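Long-range contacts in uncharacterized periplasmic protein (Bacteroides vulgatus ATCC 8482, PDB 3ELG), which is of unknown function but has the BLIP-like fold of PepSY-like proteins and is probably a periplasmic protein: residues 51-55 and 66-70; 90-96 and 107-113. All coordinates share one frame. Residue numbers count along the deposited sequence, not the author numbering.

In the fold
Contacts 1 and 2 each join the open end of a beta hairpin, strands 54-57 and 63-67 in the first, 95-101 and 104-109 in the second, and follow one another along the chain within one antiparallel sheet. Strands 63-67 and 95-101 are neighbours there, so the contacts meet, centres about 14 Å apart: Cys68 N lies 2.7 Å from Val96 O, and Asn70 O 2.8 Å from Lys94 NZ, both probable hydrogen bonds. Contact 1, its centre about 8 Å from the centre of the chain, has regular strand pairing with a salt-bridge network on one face. Contact 2, its centre about 14 Å from it, has more exposed residues and ties a loop to a turn through a carboxylate–backbone bond.

Contact 1: residues 51-55 and 66-70; sequences DGIEL and IDCKN
Segments 51-55 and 66-70 run antiparallel, their touching parts 159° apart, and pair where strand 54-57 begins and strand 63-67 ends. Glu54 and Asp67 form the hydrogen-bonded pair (CA-CA 5.1 Å): Glu54 N donates to Asp67 O at 3.0 Å and Asp67 N to Glu54 O at 2.8 Å. Leu55 and Ile66 are the adjacent non-hydrogen-bonded pair, CA-CA 4.8 Å. Both acidic side chains share one face, and Lys69 draws them together. Glu54 (m, t) extends until OE2 is 2.9 Å from Lys69 NZ; OE2 is shared with Lys48, its strongest partner, outside the two segments. Asp67, with chi1 t, places OD2 3.2 Å from Lys69 NZ. Lys69 (m, m, t, t) bends at its first two torsions, then extends back over the face bearing Glu54 and Asp67, its CE 3.3 Å from Gly52 O. Asp67 OD1 accepts from Lys69 N at 3.0 Å, an Asx turn spanning Cys68 as the strand ends; Lys69 itself has positive phi (67°). A second Asx turn precedes strand 54-57: Asp51 (p) receives Ile53 N on OD1 at 3.1 Å, spanning Gly52 at phi 102°. The opposite face is apolar: Leu55 and Ile66, both m, t, meet CD2 to CG2 at 3.7 Å. Ile53 (m, t) brings CD1 to 4.3 Å from Cys68 SG. This is the open end of an antiparallel beta hairpin within the BLIP-like sheet, which continues on both sides through backbone bonds of Leu55 to Val47 and Ile66 to Ile98, while helix 15-24 covers the apolar face with Ile21 and Met20.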
loop_
_atom_site.group_PDB
_atom_site.type_symbol
_atom_site.label_atom_id
_atom_site.label_comp_id
_atom_site.label_asym_id
_atom_site.label_seq_id
_atom_site.Cartn_x
_atom_site.Cartn_y
_atom_site.Cartn_z
ATOM N N ASP A 51 6.829 6.966 11.598
ATOM C CA ASP A 51 8.050 7.017 10.800
ATOM C C ASP A 51 7.882 7.535 9.374
ATOM O O ASP A 51 8.844 7.625 8.596
ATOM C CB ASP A 51 8.773 5.653 10.812
ATOM C CG ASP A 51 8.105 4.599 9.968
ATOM O OD1 ASP A 51 7.012 4.845 9.422
ATOM O OD2 ASP A 51 8.683 3.477 9.895
ATOM N N GLY A 52 6.660 7.905 9.042
ATOM C CA GLY A 52 6.368 8.536 7.753
ATOM C C GLY A 52 5.741 7.605 6.722
ATOM O O GLY A 52 5.240 8.030 5.691
ATOM N N ILE A 53 5.803 6.299 6.976
ATOM C CA ILE A 53 5.146 5.356 6.073
ATOM C C ILE A 53 3.649 5.652 5.965
ATOM O O ILE A 53 3.021 6.012 6.956
ATOM C CB ILE A 53 5.412 3.879 6.494
ATOM C CG1 ILE A 53 6.910 3.532 6.314
ATOM C CG2 ILE A 53 4.521 2.878 5.744
ATOM C CD1 ILE A 53 7.253 2.164 6.883
ATOM N N GLU A 54 3.070 5.445 4.765
ATOM C CA GLU A 54 1.645 5.712 4.547
ATOM C C GLU A 54 1.030 4.458 3.966
ATOM O O GLU A 54 1.565 3.855 3.016
ATOM C CB GLU A 54 1.476 6.897 3.576
ATOM C CG GLU A 54 2.074 8.152 4.118
ATOM C CD GLU A 54 1.971 9.325 3.154
ATOM O OE1 GLU A 54 1.279 9.194 2.136
ATOM O OE2 GLU A 54 2.608 10.366 3.418
ATOM N N LEU A 55 -0.061 4.061 4.579
ATOM C CA LEU A 55 -0.844 2.880 4.176
ATOM C C LEU A 55 -2.256 3.299 3.898
ATOM O O LEU A 55 -2.780 4.193 4.530
ATOM C CB LEU A 55 -0.813 1.866 5.320
ATOM C CG LEU A 55 0.547 1.504 5.889
ATOM C CD1 LEU A 55 0.418 0.573 7.106
ATOM C CD2 LEU A 55 1.470 0.863 4.801
ATOM N N ILE A 66 0.624 0.613 -0.127
ATOM C CA ILE A 66 1.693 0.560 0.868
ATOM C C ILE A 66 2.827 1.425 0.360
ATOM O O ILE A 66 3.503 1.066 -0.615
ATOM C CB ILE A 66 2.183 -0.871 1.118
ATOM C CG1 ILE A 66 1.059 -1.752 1.632
ATOM C CG2 ILE A 66 3.366 -0.911 2.107
ATOM C CD1 ILE A 66 1.354 -3.229 1.555
ATOM N N ASP A 67 3.048 2.552 1.038
ATOM C CA ASP A 67 4.058 3.543 0.622
ATOM C C ASP A 67 5.167 3.682 1.668
ATOM O O ASP A 67 4.999 4.350 2.692
ATOM C CB ASP A 67 3.415 4.906 0.304
ATOM C CG ASP A 67 4.396 5.908 -0.282
ATOM O OD1 ASP A 67 5.606 5.597 -0.421
ATOM O OD2 ASP A 67 3.915 7.013 -0.653
ATOM N N CYS A 68 6.279 3.009 1.392
ATOM C CA CYS A 68 7.435 3.026 2.307
ATOM C C CYS A 68 8.452 4.120 2.041
ATOM O O CYS A 68 9.514 4.156 2.640
ATOM C CB CYS A 68 8.090 1.678 2.359
ATOM S SG CYS A 68 6.947 0.395 3.025
ATOM N N LYS A 69 8.045 5.037 1.178
ATOM C CA LYS A 69 8.752 6.284 0.937
ATOM C C LYS A 69 10.110 6.058 0.274
ATOM O O LYS A 69 10.176 5.959 -0.944
ATOM C CB LYS A 69 8.872 7.051 2.228
ATOM C CG LYS A 69 7.499 7.399 2.824
ATOM C CD LYS A 69 6.660 8.209 1.872
ATOM C CE LYS A 69 5.394 8.695 2.513
ATOM N NZ LYS A 69 4.438 9.264 1.500
ATOM N N ASN A 70 11.176 5.943 1.061
ATOM C CA ASN A 70 12.518 5.637 0.491
ATOM C C ASN A 70 13.022 4.244 0.809
ATOM O O ASN A 70 14.143 3.848 0.438
ATOM C CB ASN A 70 13.584 6.633 0.940
ATOM C CG ASN A 70 13.189 8.047 0.699
ATOM O OD1 ASN A 70 13.141 8.850 1.630
ATOM N ND2 ASN A 70 12.889 8.374 -0.549
#

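Contact 2: residues 90-96 and 107-113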
loop_
_atom_site.group_PDB
_atom_site.type_symbol
_atom_site.label_atom_id
_atom_site.label_comp_id
_atom_site.label_asym_id
_atom_site.label_seq_id
_atom_site.Cartn_x
_atom_site.Cartn_y
_atom_site.Cartn_z
ATOM N N TYR A 90 14.077 -5.211 -13.582
ATOM C CA TYR A 90 14.340 -3.976 -12.873
ATOM C C TYR A 90 15.198 -4.360 -11.659
ATOM O O TYR A 90 15.034 -3.899 -10.546
ATOM C CB TYR A 90 12.983 -3.186 -12.607
ATOM C CG TYR A 90 12.150 -2.934 -13.891
ATOM C CD1 TYR A 90 12.378 -1.799 -14.720
ATOM C CD2 TYR A 90 11.190 -3.840 -14.324
ATOM C CE1 TYR A 90 11.617 -1.567 -15.912
ATOM C CE2 TYR A 90 10.455 -3.635 -15.536
ATOM C CZ TYR A 90 10.687 -2.494 -16.332
ATOM O OH TYR A 90 9.980 -2.307 -17.540
ATOM N N ASN A 91 16.164 -5.231 -11.916
ATOM C CA ASN A 91 17.065 -5.689 -10.850
ATOM C C ASN A 91 17.873 -4.581 -10.196
ATOM O O ASN A 91 18.279 -3.595 -10.830
ATOM C CB ASN A 91 18.011 -6.779 -11.354
ATOM C CG ASN A 91 19.093 -7.121 -10.339
ATOM O OD1 ASN A 91 20.169 -6.518 -10.337
ATOM N ND2 ASN A 91 18.820 -8.105 -9.481
ATOM N N GLY A 92 18.100 -4.748 -8.902
ATOM C CA GLY A 92 18.875 -3.771 -8.126
ATOM C C GLY A 92 18.090 -2.510 -7.760
ATOM O O GLY A 92 18.577 -1.658 -7.012
ATOM N N HIS A 93 16.892 -2.386 -8.321
ATOM C CA HIS A 93 15.973 -1.264 -7.989
ATOM C C HIS A 93 15.087 -1.658 -6.831
ATOM O O HIS A 93 14.752 -2.805 -6.686
ATOM C CB HIS A 93 15.112 -0.851 -9.174
ATOM C CG HIS A 93 15.854 -0.055 -10.202
ATOM N ND1 HIS A 93 17.203 -0.225 -10.442
ATOM C CD2 HIS A 93 15.438 0.910 -11.058
ATOM C CE1 HIS A 93 17.588 0.602 -11.397
ATOM N NE2 HIS A 93 16.536 1.303 -11.787
ATOM N N LYS A 94 14.753 -0.682 -6.001
ATOM C CA LYS A 94 13.867 -0.919 -4.849
ATOM C C LYS A 94 12.462 -0.571 -5.217
ATOM O O LYS A 94 12.240 0.512 -5.719
ATOM C CB LYS A 94 14.139 0.070 -3.712
ATOM C CG LYS A 94 15.070 -0.317 -2.610
ATOM C CD LYS A 94 15.157 0.900 -1.702
ATOM C CE LYS A 94 16.200 0.754 -0.651
ATOM N NZ LYS A 94 15.977 1.775 0.427
ATOM N N THR A 95 11.505 -1.442 -4.903
ATOM C CA THR A 95 10.094 -1.032 -4.912
ATOM C C THR A 95 9.759 -0.367 -3.589
ATOM O O THR A 95 9.781 -0.994 -2.544
ATOM C CB THR A 95 9.114 -2.242 -5.120
ATOM O OG1 THR A 95 9.367 -2.797 -6.416
ATOM C CG2 THR A 95 7.643 -1.826 -5.000
ATOM N N VAL A 96 9.395 0.891 -3.673
ATOM C CA VAL A 96 9.168 1.707 -2.455
ATOM C C VAL A 96 7.694 1.928 -2.178
ATOM O O VAL A 96 7.314 2.355 -1.065
ATOM C CB VAL A 96 9.924 3.072 -2.497
ATOM C CG1 VAL A 96 11.469 2.828 -2.607
ATOM C CG2 VAL A 96 9.378 4.011 -3.570
ATOM N N LEU A 107 3.681 -0.963 -9.095
ATOM C CA LEU A 107 4.865 -0.853 -8.262
ATOM C C LEU A 107 5.687 0.350 -8.632
ATOM O O LEU A 107 6.054 0.531 -9.765
ATOM C CB LEU A 107 5.736 -2.079 -8.391
ATOM C CG LEU A 107 5.254 -3.387 -7.710
ATOM C CD1 LEU A 107 3.949 -3.966 -8.213
ATOM C CD2 LEU A 107 6.358 -4.416 -7.717
ATOM N N THR A 108 5.985 1.180 -7.633
ATOM C CA THR A 108 6.747 2.397 -7.858
ATOM C C THR A 108 8.154 2.249 -7.326
ATOM O O THR A 108 8.397 1.846 -6.180
ATOM C CB THR A 108 6.103 3.642 -7.237
ATOM O OG1 THR A 108 4.746 3.728 -7.657
ATOM C CG2 THR A 108 6.861 4.893 -7.702
ATOM N N LEU A 109 9.104 2.535 -8.199
ATOM C CA LEU A 109 10.514 2.396 -7.841
ATOM C C LEU A 109 11.023 3.687 -7.200
ATOM O O LEU A 109 10.378 4.748 -7.254
ATOM C CB LEU A 109 11.393 2.046 -9.053
ATOM C CG LEU A 109 10.873 0.844 -9.855
ATOM C CD1 LEU A 109 11.800 0.463 -11.021
ATOM C CD2 LEU A 109 10.668 -0.372 -8.933
ATOM N N GLU A 110 12.213 3.557 -6.657
ATOM C CA GLU A 110 12.854 4.660 -5.941
ATOM C C GLU A 110 13.015 5.871 -6.855
ATOM O O GLU A 110 12.992 7.015 -6.399
ATOM C CB GLU A 110 14.232 4.247 -5.401
ATOM C CG GLU A 110 15.301 4.241 -6.481
ATOM C CD GLU A 110 15.212 3.043 -7.421
ATOM O OE1 GLU A 110 15.380 1.893 -6.936
ATOM O OE2 GLU A 110 14.973 3.265 -8.637
ATOM N N ASN A 111 13.223 5.596 -8.142
ATOM C CA ASN A 111 13.402 6.650 -9.163
ATOM C C ASN A 111 12.094 7.214 -9.714
ATOM O O ASN A 111 12.068 8.087 -10.582
ATOM C CB ASN A 111 14.336 6.181 -10.287
ATOM C CG ASN A 111 13.671 5.202 -11.247
ATOM O OD1 ASN A 111 12.615 4.656 -10.961
ATOM N ND2 ASN A 111 14.296 4.979 -12.396
ATOM N N GLY A 112 10.997 6.712 -9.180
ATOM C CA GLY A 112 9.690 7.181 -9.542
ATOM C C GLY A 112 9.017 6.486 -10.714
ATOM O O GLY A 112 7.895 6.805 -11.092
ATOM N N LEU A 113 9.760 5.600 -11.341
ATOM C CA LEU A 113 9.180 4.755 -12.391
ATOM C C LEU A 113 8.040 3.961 -11.771
ATOM O O LEU A 113 8.213 3.431 -10.672
ATOM C CB LEU A 113 10.225 3.793 -12.927
ATOM C CG LEU A 113 10.323 3.540 -14.419
ATOM C CD1 LEU A 113 10.406 4.882 -15.188
ATOM C CD2 LEU A 113 11.513 2.599 -14.678
#
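Backbone pairing is brief. Thr95 and Leu109 form an antiparallel non-hydrogen-bonded pair, CA-CA 4.5 Å; on one side of it Val96 N donates to Thr108 O at 2.9 Å, and on the other Glu110 N reaches Lys94 O in a weak bond of 3.2 Å. CA-H...O contacts join Leu109 CA to Lys94 O (3.3 Å) and Thr95 CA to Thr108 O (3.6 Å). Among polar side chains, Glu110 folds back (p, m) so that OE1 accepts from Lys94 N at 2.8 Å, extending the pairing where the strands part, while OE2 takes Asn111 N at 3.0 Å. Van der Waals contacts gather at Leu109: its CD1 lies 4.2 Å from Tyr90 CB and 3.7 Å from His93 CD2, at the imidazole edge, and its CD2 3.7 Å from Thr95 OG1. Tyr90 CE1 also touches Leu113 CD2 at 4.3 Å. Met86 of helix 80-89 packs on Thr95 and Leu109. Turns shape both segments: type II from Tyr90 to His93, type I from Leu109 to Gly112, overlapped by an Asx turn in which Leu113 N donates to Asn111 OD1 (3.0 Å). The whole is the open end of an antiparallel hairpin, where helix-to-strand and strand-to-strand connections meet in the helix-backed sheet of this BLIP-like fold.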